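Local structure of hypothetical protein AGR_L_1239 (Agrobacterium tumefaciens str. C58, 1VQS) at residues M13-R18 / V64-F69; A29-V34 / Y52-I57; S44-L49 / A80-D85. The protein is of unknown function but belongs to the NIPSNAP family of ferredoxin-like, dimeric alpha+beta barrel proteins. All blocks are in the same frame, centred on the assembly; numbering follows the deposited sequence. Where two conformers were deposited one is given.

Interaction 1 of 3, residues M13-R18 / V64-F69; sequences MFYEIR and VHIWAF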
loop_
_atom_site.group_PDB
_atom_site.type_symbol
_atom_site.label_atom_id
_atom_site.label_comp_id
_atom_site.label_asym_id
_atom_site.label_seq_id
_atom_site.Cartn_x
_atom_site.Cartn_y
_atom_site.Cartn_z
HETATM N N MSE B 13 -25.770 -0.148 17.026
HETATM C CA MSE B 13 -24.617 0.669 17.389
HETATM C C MSE B 13 -23.679 0.849 16.201
HETATM O O MSE B 13 -23.645 0.023 15.287
HETATM C CB MSE B 13 -23.843 0.043 18.571
HETATM C CG MSE B 13 -24.680 -0.259 19.815
HETATM SE SE MSE B 13 -25.340 1.326 20.711
HETATM C CE MSE B 13 -23.710 1.747 21.772
ATOM N N PHE B 14 -22.877 1.908 16.255
ATOM C CA PHE B 14 -21.780 2.149 15.303
ATOM C C PHE B 14 -20.511 1.638 15.940
ATOM O O PHE B 14 -20.313 1.834 17.110
ATOM C CB PHE B 14 -21.611 3.648 15.021
ATOM C CG PHE B 14 -22.719 4.251 14.216
ATOM C CD1 PHE B 14 -23.848 4.751 14.830
ATOM C CD2 PHE B 14 -22.627 4.311 12.830
ATOM C CE1 PHE B 14 -24.902 5.308 14.060
ATOM C CE2 PHE B 14 -23.663 4.860 12.070
ATOM C CZ PHE B 14 -24.787 5.354 12.687
ATOM N N TYR B 15 -19.665 0.979 15.157
ATOM C CA TYR B 15 -18.427 0.401 15.662
ATOM C C TYR B 15 -17.251 1.151 15.081
ATOM O O TYR B 15 -17.089 1.198 13.855
ATOM C CB TYR B 15 -18.379 -1.102 15.335
ATOM C CG TYR B 15 -19.354 -1.836 16.207
ATOM C CD1 TYR B 15 -20.698 -1.913 15.873
ATOM C CD2 TYR B 15 -18.949 -2.383 17.424
ATOM C CE1 TYR B 15 -21.596 -2.523 16.722
ATOM C CE2 TYR B 15 -19.832 -3.041 18.262
ATOM C CZ TYR B 15 -21.171 -3.086 17.912
ATOM O OH TYR B 15 -22.062 -3.713 18.775
ATOM N N GLU B 16 -16.421 1.712 15.949
ATOM C CA GLU B 16 -15.188 2.337 15.519
ATOM C C GLU B 16 -14.059 1.375 15.740
ATOM O O GLU B 16 -13.870 0.876 16.843
ATOM C CB GLU B 16 -14.886 3.587 16.313
ATOM C CG GLU B 16 -13.617 4.284 15.814
ATOM C CD GLU B 16 -13.251 5.530 16.604
ATOM O OE1 GLU B 16 -13.989 5.880 17.561
ATOM O OE2 GLU B 16 -12.219 6.195 16.267
ATOM N N ILE B 17 -13.304 1.092 14.683
ATOM C CA ILE B 17 -12.141 0.223 14.783
ATOM C C ILE B 17 -10.914 1.095 14.569
ATOM O O ILE B 17 -10.782 1.745 13.533
ATOM C CB ILE B 17 -12.193 -0.889 13.729
ATOM C CG1 ILE B 17 -13.474 -1.725 13.906
ATOM C CG2 ILE B 17 -10.908 -1.767 13.798
ATOM C CD1 ILE B 17 -13.572 -2.901 12.925
ATOM N N ARG B 18 -10.059 1.140 15.595
ATOM C CA ARG B 18 -8.825 1.939 15.603
ATOM C C ARG B 18 -7.643 0.983 15.503
ATOM O O ARG B 18 -7.541 0.059 16.304
ATOM C CB ARG B 18 -8.747 2.765 16.887
ATOM C CG ARG B 18 -9.881 3.737 17.028
ATOM C CD ARG B 18 -9.784 4.617 18.237
ATOM N NE ARG B 18 -8.650 5.535 18.196
ATOM C CZ ARG B 18 -8.661 6.760 17.675
ATOM N NH1 ARG B 18 -9.714 7.243 17.054
ATOM N NH2 ARG B 18 -7.573 7.511 17.745
ATOM N N VAL B 64 -5.261 -3.169 17.857
ATOM C CA VAL B 64 -6.593 -2.860 17.347
ATOM C C VAL B 64 -7.528 -2.728 18.515
ATOM O O VAL B 64 -7.583 -3.615 19.360
ATOM C CB VAL B 64 -7.106 -3.951 16.450
ATOM C CG1 VAL B 64 -8.609 -3.748 16.128
ATOM C CG2 VAL B 64 -6.318 -4.006 15.159
ATOM N N HIS B 65 -8.237 -1.614 18.608
ATOM C CA HIS B 65 -9.264 -1.505 19.625
ATOM C C HIS B 65 -10.547 -0.997 19.004
ATOM O O HIS B 65 -10.519 -0.287 18.005
ATOM C CB HIS B 65 -8.825 -0.733 20.886
ATOM C CG HIS B 65 -8.247 0.636 20.663
ATOM N ND1 HIS B 65 -8.860 1.798 21.099
ATOM C CD2 HIS B 65 -7.061 1.013 20.144
ATOM C CE1 HIS B 65 -8.081 2.825 20.829
ATOM N NE2 HIS B 65 -6.985 2.383 20.249
ATOM N N ILE B 66 -11.660 -1.455 19.579
ATOM C CA ILE B 66 -12.970 -1.269 19.033
ATOM C C ILE B 66 -13.887 -0.693 20.100
ATOM O O ILE B 66 -13.921 -1.175 21.245
ATOM C CB ILE B 66 -13.534 -2.593 18.578
ATOM C CG1 ILE B 66 -12.561 -3.282 17.624
ATOM C CG2 ILE B 66 -14.889 -2.379 17.974
ATOM C CD1 ILE B 66 -13.078 -4.562 17.030
ATOM N N TRP B 67 -14.651 0.331 19.711
ATOM C CA TRP B 67 -15.576 1.027 20.594
ATOM C C TRP B 67 -16.936 1.063 19.919
ATOM O O TRP B 67 -17.000 1.166 18.692
ATOM C CB TRP B 67 -15.097 2.474 20.805
ATOM C CG TRP B 67 -13.782 2.544 21.478
ATOM C CD1 TRP B 67 -12.543 2.467 20.879
ATOM C CD2 TRP B 67 -13.539 2.649 22.889
ATOM N NE1 TRP B 67 -11.558 2.519 21.836
ATOM C CE2 TRP B 67 -12.139 2.664 23.067
ATOM C CE3 TRP B 67 -14.363 2.768 24.011
ATOM C CZ2 TRP B 67 -11.546 2.772 24.324
ATOM C CZ3 TRP B 67 -13.760 2.888 25.270
ATOM C CH2 TRP B 67 -12.359 2.894 25.397
ATOM N N ALA B 68 -18.013 1.028 20.707
ATOM C CA ALA B 68 -19.404 1.113 20.197
ATOM C C ALA B 68 -20.008 2.428 20.625
ATOM O O ALA B 68 -19.839 2.824 21.779
ATOM C CB ALA B 68 -20.249 -0.001 20.776
ATOM N N PHE B 69 -20.726 3.074 19.693
ATOM C CA PHE B 69 -21.413 4.360 19.939
ATOM C C PHE B 69 -22.842 4.326 19.425
ATOM O O PHE B 69 -23.117 3.689 18.399
ATOM C CB PHE B 69 -20.668 5.489 19.220
ATOM C CG PHE B 69 -19.255 5.670 19.682
ATOM C CD1 PHE B 69 -19.004 6.307 20.870
ATOM C CD2 PHE B 69 -18.183 5.212 18.940
ATOM C CE1 PHE B 69 -17.700 6.481 21.326
ATOM C CE2 PHE B 69 -16.886 5.373 19.395
ATOM C CZ PHE B 69 -16.644 6.024 20.583
#

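Interaction 2 of 3, residues A29-V34 / Y52-I57; sequences AYLKVV and YFFSEI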
loop_
_atom_site.group_PDB
_atom_site.type_symbol
_atom_site.label_atom_id
_atom_site.label_comp_id
_atom_site.label_asym_id
_atom_site.label_seq_id
_atom_site.Cartn_x
_atom_site.Cartn_y
_atom_site.Cartn_z
ATOM N N ALA B 29 5.472 -2.636 26.454
ATOM C CA ALA B 29 5.463 -1.338 27.157
ATOM C C ALA B 29 4.160 -0.576 27.018
ATOM O O ALA B 29 3.647 0.022 27.979
ATOM C CB ALA B 29 6.629 -0.473 26.710
ATOM N N TYR B 30 3.614 -0.607 25.809
ATOM C CA TYR B 30 2.355 0.048 25.505
ATOM C C TYR B 30 1.222 -0.544 26.331
ATOM O O TYR B 30 0.438 0.174 26.974
ATOM C CB TYR B 30 2.077 -0.063 23.996
ATOM C CG TYR B 30 0.760 0.487 23.553
ATOM C CD1 TYR B 30 -0.388 -0.301 23.606
ATOM C CD2 TYR B 30 0.639 1.763 23.009
ATOM C CE1 TYR B 30 -1.613 0.190 23.189
ATOM C CE2 TYR B 30 -0.598 2.256 22.595
ATOM C CZ TYR B 30 -1.719 1.467 22.697
ATOM O OH TYR B 30 -2.949 1.942 22.285
ATOM N N LEU B 31 1.105 -1.864 26.303
ATOM C CA LEU B 31 -0.008 -2.499 27.012
ATOM C C LEU B 31 0.089 -2.288 28.512
ATOM O O LEU B 31 -0.939 -2.138 29.191
ATOM C CB LEU B 31 -0.072 -3.983 26.702
ATOM C CG LEU B 31 -0.485 -4.295 25.264
ATOM C CD1 LEU B 31 -0.353 -5.799 25.060
ATOM C CD2 LEU B 31 -1.900 -3.840 24.965
ATOM N N LYS B 32 1.316 -2.258 29.027
ATOM C CA LYS B 32 1.506 -2.045 30.461
ATOM C C LYS B 32 0.976 -0.682 30.886
ATOM O O LYS B 32 0.186 -0.576 31.814
ATOM C CB LYS B 32 2.969 -2.200 30.852
ATOM C CG LYS B 32 3.218 -1.922 32.340
ATOM C CD LYS B 32 4.708 -1.884 32.676
ATOM C CE LYS B 32 5.351 -3.271 32.642
ATOM N NZ LYS B 32 5.046 -4.072 33.867
ATOM N N VAL B 33 1.421 0.364 30.202
ATOM C CA VAL B 33 1.061 1.716 30.614
ATOM C C VAL B 33 -0.417 2.019 30.310
ATOM O O VAL B 33 -1.083 2.708 31.074
ATOM C CB VAL B 33 2.034 2.765 30.023
ATOM C CG1 VAL B 33 1.744 3.026 28.567
ATOM C CG2 VAL B 33 1.978 4.067 30.820
ATOM N N VAL B 34 -0.956 1.479 29.232
ATOM C CA VAL B 34 -2.400 1.611 28.992
ATOM C C VAL B 34 -3.204 0.953 30.119
ATOM O O VAL B 34 -4.110 1.575 30.704
ATOM C CB VAL B 34 -2.830 1.065 27.604
ATOM C CG1 VAL B 34 -4.360 1.072 27.481
ATOM C CG2 VAL B 34 -2.229 1.920 26.477
ATOM N N TYR B 52 -10.002 -5.116 22.721
ATOM C CA TYR B 52 -8.704 -4.470 22.688
ATOM C C TYR B 52 -7.672 -5.567 22.465
ATOM O O TYR B 52 -7.486 -6.417 23.326
ATOM C CB TYR B 52 -8.464 -3.732 24.002
ATOM C CG TYR B 52 -7.546 -2.509 23.881
ATOM C CD1 TYR B 52 -6.201 -2.639 23.561
ATOM C CD2 TYR B 52 -8.029 -1.228 24.154
ATOM C CE1 TYR B 52 -5.360 -1.513 23.458
ATOM C CE2 TYR B 52 -7.195 -0.101 24.053
ATOM C CZ TYR B 52 -5.859 -0.254 23.706
ATOM O OH TYR B 52 -4.995 0.850 23.616
ATOM N N PHE B 53 -6.986 -5.530 21.319
ATOM C CA PHE B 53 -6.183 -6.657 20.837
ATOM C C PHE B 53 -4.796 -6.215 20.409
ATOM O O PHE B 53 -4.575 -5.072 20.048
ATOM C CB PHE B 53 -6.852 -7.323 19.626
ATOM C CG PHE B 53 -8.319 -7.612 19.828
ATOM C CD1 PHE B 53 -8.713 -8.685 20.583
ATOM C CD2 PHE B 53 -9.305 -6.807 19.287
ATOM C CE1 PHE B 53 -10.056 -8.973 20.787
ATOM C CE2 PHE B 53 -10.675 -7.100 19.510
ATOM C CZ PHE B 53 -11.027 -8.186 20.244
ATOM N N PHE B 54 -3.890 -7.178 20.434
ATOM C CA PHE B 54 -2.542 -6.988 19.915
ATOM C C PHE B 54 -2.172 -8.136 18.990
ATOM O O PHE B 54 -2.738 -9.216 19.054
ATOM C CB PHE B 54 -1.499 -6.821 21.028
ATOM C CG PHE B 54 -1.362 -7.985 21.935
ATOM C CD1 PHE B 54 -2.217 -8.153 23.017
ATOM C CD2 PHE B 54 -0.351 -8.906 21.738
ATOM C CE1 PHE B 54 -2.054 -9.217 23.868
ATOM C CE2 PHE B 54 -0.191 -9.986 22.578
ATOM C CZ PHE B 54 -1.046 -10.143 23.637
ATOM N N SER B 55 -1.283 -7.872 18.033
ATOM C CA SER B 55 -1.104 -8.836 16.956
ATOM C C SER B 55 -0.215 -10.036 17.325
ATOM O O SER B 55 0.728 -9.915 18.096
ATOM C CB SER B 55 -0.656 -8.146 15.653
ATOM O OG SER B 55 0.436 -7.269 15.807
ATOM N N GLU B 56 -0.554 -11.188 16.730
ATOM C CA GLU B 56 0.163 -12.448 16.834
ATOM C C GLU B 56 0.594 -12.990 15.471
ATOM O O GLU B 56 1.749 -13.371 15.301
ATOM C CB GLU B 56 -0.722 -13.493 17.526
ATOM C CG GLU B 56 -0.111 -14.898 17.610
ATOM C CD GLU B 56 1.241 -14.922 18.341
ATOM O OE1 GLU B 56 1.439 -14.109 19.263
ATOM O OE2 GLU B 56 2.111 -15.762 18.009
ATOM N N ILE B 57 -0.334 -13.082 14.522
ATOM C CA ILE B 57 0.005 -13.451 13.127
ATOM C C ILE B 57 -0.644 -12.444 12.180
ATOM O O ILE B 57 -1.854 -12.232 12.214
ATOM C CB ILE B 57 -0.396 -14.900 12.764
ATOM C CG1 ILE B 57 0.298 -15.902 13.685
ATOM C CG2 ILE B 57 -0.011 -15.193 11.307
ATOM C CD1 ILE B 57 -0.321 -17.280 13.739
#

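Interaction 3 of 3, residues S44-L49 / A80-D85; sequences SHLGEL and ARLMAD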
loop_
_atom_site.group_PDB
_atom_site.type_symbol
_atom_site.label_atom_id
_atom_site.label_comp_id
_atom_site.label_asym_id
_atom_site.label_seq_id
_atom_site.Cartn_x
_atom_site.Cartn_y
_atom_site.Cartn_z
ATOM N N SER B 44 -13.844 6.081 30.608
ATOM C CA SER B 44 -14.732 6.999 31.306
ATOM C C SER B 44 -15.277 8.104 30.443
ATOM O O SER B 44 -16.261 8.740 30.821
ATOM C CB SER B 44 -14.066 7.616 32.517
ATOM O OG SER B 44 -13.145 8.613 32.140
ATOM N N HIS B 45 -14.642 8.351 29.298
ATOM C CA HIS B 45 -15.184 9.310 28.312
ATOM C C HIS B 45 -15.855 8.613 27.151
ATOM O O HIS B 45 -16.947 8.987 26.754
ATOM C CB HIS B 45 -14.083 10.242 27.797
ATOM C CG HIS B 45 -13.516 11.131 28.859
ATOM N ND1 HIS B 45 -14.206 12.196 29.393
ATOM C CD2 HIS B 45 -12.315 11.093 29.497
ATOM C CE1 HIS B 45 -13.459 12.770 30.324
ATOM N NE2 HIS B 45 -12.302 12.127 30.399
ATOM N N LEU B 46 -15.176 7.631 26.570
ATOM C CA LEU B 46 -15.654 7.030 25.340
ATOM C C LEU B 46 -16.789 6.070 25.536
ATOM O O LEU B 46 -17.573 5.885 24.616
ATOM C CB LEU B 46 -14.517 6.368 24.597
ATOM C CG LEU B 46 -13.365 7.305 24.225
ATOM C CD1 LEU B 46 -12.355 6.503 23.372
ATOM C CD2 LEU B 46 -13.825 8.540 23.499
ATOM N N GLY B 47 -16.891 5.477 26.720
ATOM C CA GLY B 47 -17.978 4.559 27.013
ATOM C C GLY B 47 -17.677 3.086 26.783
ATOM O O GLY B 47 -16.860 2.469 27.487
ATOM N N GLU B 48 -18.345 2.522 25.790
ATOM C CA GLU B 48 -18.420 1.077 25.587
ATOM C C GLU B 48 -17.231 0.556 24.776
ATOM O O GLU B 48 -17.246 0.551 23.554
ATOM C CB GLU B 48 -19.759 0.708 24.922
ATOM C CG GLU B 48 -20.968 1.048 25.823
ATOM C CD GLU B 48 -22.258 0.341 25.412
ATOM O OE1 GLU B 48 -22.218 -0.860 25.064
ATOM O OE2 GLU B 48 -23.323 0.982 25.482
ATOM N N LEU B 49 -16.182 0.137 25.488
ATOM C CA LEU B 49 -15.085 -0.609 24.876
ATOM C C LEU B 49 -15.582 -1.993 24.525
ATOM O O LEU B 49 -16.102 -2.698 25.382
ATOM C CB LEU B 49 -13.930 -0.726 25.855
ATOM C CG LEU B 49 -12.718 -1.529 25.391
ATOM C CD1 LEU B 49 -12.050 -0.917 24.168
ATOM C CD2 LEU B 49 -11.708 -1.696 26.557
ATOM N N ALA B 80 -14.465 14.738 22.243
ATOM C CA ALA B 80 -14.103 16.109 22.622
ATOM C C ALA B 80 -13.820 16.162 24.119
ATOM O O ALA B 80 -12.861 16.784 24.554
ATOM C CB ALA B 80 -15.173 17.086 22.247
ATOM N N ARG B 81 -14.673 15.513 24.923
ATOM C CA ARG B 81 -14.460 15.508 26.367
ATOM C C ARG B 81 -13.172 14.763 26.749
ATOM O O ARG B 81 -12.413 15.192 27.638
ATOM C CB ARG B 81 -15.668 14.913 27.094
ATOM C CG ARG B 81 -16.864 15.836 27.023
ATOM C CD ARG B 81 -17.968 15.478 27.988
ATOM N NE ARG B 81 -18.514 14.150 27.728
ATOM C CZ ARG B 81 -19.610 13.877 27.016
ATOM N NH1 ARG B 81 -20.314 14.839 26.447
ATOM N NH2 ARG B 81 -19.988 12.616 26.874
ATOM N N LEU B 82 -12.897 13.656 26.064
ATOM C CA LEU B 82 -11.656 12.906 26.265
ATOM C C LEU B 82 -10.449 13.821 26.024
ATOM O O LEU B 82 -9.558 13.918 26.858
ATOM C CB LEU B 82 -11.580 11.705 25.320
ATOM C CG LEU B 82 -10.268 10.886 25.321
ATOM C CD1 LEU B 82 -10.084 10.185 26.643
ATOM C CD2 LEU B 82 -10.248 9.880 24.167
HETATM N N MSE B 83 -10.457 14.515 24.886
HETATM C CA MSE B 83 -9.311 15.341 24.477
HETATM C C MSE B 83 -9.125 16.616 25.303
HETATM O O MSE B 83 -8.038 17.186 25.342
HETATM C CB MSE B 83 -9.405 15.636 22.971
HETATM C CG MSE B 83 -9.410 14.377 22.118
HETATM SE SE MSE B 83 -7.858 13.196 22.407
HETATM C CE MSE B 83 -6.526 14.514 22.424
ATOM N N ALA B 84 -10.164 17.052 25.975
ATOM C CA ALA B 84 -10.118 18.222 26.846
ATOM C C ALA B 84 -9.689 17.859 28.274
ATOM O O ALA B 84 -9.401 18.745 29.074
ATOM C CB ALA B 84 -11.476 18.901 26.886
ATOM N N ASP B 85 -9.725 16.567 28.618
ATOM C CA ASP B 85 -9.413 16.146 30.002
ATOM C C ASP B 85 -7.902 16.162 30.260
ATOM O O ASP B 85 -7.183 15.390 29.646
ATOM C CB ASP B 85 -9.941 14.743 30.244
ATOM C CG ASP B 85 -9.767 14.261 31.657
ATOM O OD1 ASP B 85 -9.183 14.954 32.493
ATOM O OD2 ASP B 85 -10.267 13.149 31.945
HETATM O O HOH W 1 -16.953 12.603 29.605
HETATM O O HOH W 2 -18.457 10.689 28.347
#

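Interaction 1 of 3, residues M13-R18 / V64-F69
One face of the His65 imidazole carries Arg18 CB, a CH-pi contact with CB 4.0 Å from the ring centroid, and the Arg18 guanidinium turns its own edge to His65 CE1, the two planes 53° apart. At the imidazole edge, in plane, sits the Trp67 indole: Trp67 NE1 gives its N-H to His65 ND1 at 2.9 Å, each nitrogen lying near the plane of the other's ring, which should hold the histidine's rotation. Tyr52 stacks on the same imidazole. The Phe14 ring meets Phe69 O at its edge, and Glu16 OE1 approaches the Phe69 ring obliquely, 3.5 Å from Phe69 CE2. These groups share the sheet face turned to helices 27-46 and 72-84, where the extended Glu16 side chain receives Arg18 NH1 on OE2 at 2.8 Å, from above the carboxylate plane. Arg75 forms a second salt bridge to OE1, so the buried carboxylate is held at both oxygens. The strands, antiparallel at 158°, are the two central ones of the ferredoxin-like sheet; paired N-H···O=C bonds join Phe14 with Phe69, Glu16 with Trp67 and Arg18 with His65. Tyr15, Ile17, Ile66 and Ala68 occupy the other face. There Tyr15 CE2 reaches Ala68 CB at 4.0 Å, Ile17 CG2 meets Val64 CG1 at 3.8 Å, and Ile66 packs on Ile66 of a second subunit.

Interaction 2 of 3, residues A29-V34 / Y52-I57
Tyr30 and Tyr52 cross obliquely and meet at their phenol ends, where Tyr30 OH and Tyr52 OH share a hydrogen bond of 2.7 Å. Each hydroxyl lies near the plane of the other ring, at its edge. Both side chains have CG anti to the backbone N (chi1 176° for Tyr30, -151° for Tyr52), so they reach out from helix and strand to bridge the 11.0 Å between the axes of segments 29-34 and 52-55. Val34 comes tip to tip with Tyr52, its CG1 3.9 Å from Tyr52 OH, while its other methyl, CG2, lies over a face of the Tyr30 ring; the buried hydroxyl pair is thus flanked by aliphatic carbon. Leu31 approaches Phe54 at about a right angle: CD1 sits over the ring face, 3.6 Å from Phe54 CD1, in a CH-pi contact. Phe54 holds its CG in the crowded position between backbone N and carbonyl carbon (chi1 62°), and its bond from CA to CB points at the helix. This is helix-on-sheet packing of a ferredoxin-like fold, with helix segment 29-34 running nearly antiparallel to strand segment 52-55. Ile63 of strand 62-69 touches Tyr30, Leu31, Tyr52 and Phe54 alike, and beyond Phe53 and Phe54 a strand of a second subunit continues the sheet.

Interaction 3 of 3, residues S44-L49 / A80-D85
The last turn of helix 27-46 passes the end of helix 72-84 with CA atoms of His45 and Leu82 5.4 Å apart, and Gly47 then leaves helical geometry with a positive phi of 94°. His45 does most of the touching. Its imidazole lies against the helix backbone, one face covered by Leu82 CA, in a CH-pi contact, and by Arg81 O, both offset toward the rim, the opposite face under Ser44 OG. From the ring edge, His45 NE2 gives an almost straight bond of 2.8 Å to Asp85 OD2, using the anti lone pair of that oxygen; ring and carboxylate planes stand 76° apart. The other carboxylate oxygen, Asp85 OD1, caps the N of Arg87, so one aspartate ties His45 to the start of helix 86-89. At the other ring nitrogen, a water 2.8 Å from His45 ND1 accepts from Arg81 NE, and a second water bridges His45 O to Arg81 NH2, the Arg81 chain being bent at chi3. Deeper in, Leu46 CD2 packs on Leu82 CD2 at 3.9 Å. The contact thus joins the two helices that lie on one face of the ferredoxin-like sheet: Leu46 rests on Trp67 of strand 62-69, and Leu82 touches Trp88 of helix 86-89.

From the N terminus, strand 14-22 comes first and pairs with strand 62-69, so interaction 1 closes a loop enclosing helix 27-46 and strand 48-55. Nested inside it, interaction 2 closes the shorter loop from this helix back to the strand that follows. Interaction 3 crosses both: its first segment, 44-49, falls between those of interaction 2, and it closes the loop from the helix end through strands 48-55 and 62-69 to helix 72-84. The neighbouring strands 48-55 and 62-69 couple them: Phe53 N probably bonds to Val64 O between interactions 1 and 2, and Ala68 N to Glu48 O between 1 and 3. Interactions 2 and 3, centres about 20 Å apart, use the same helix and strand.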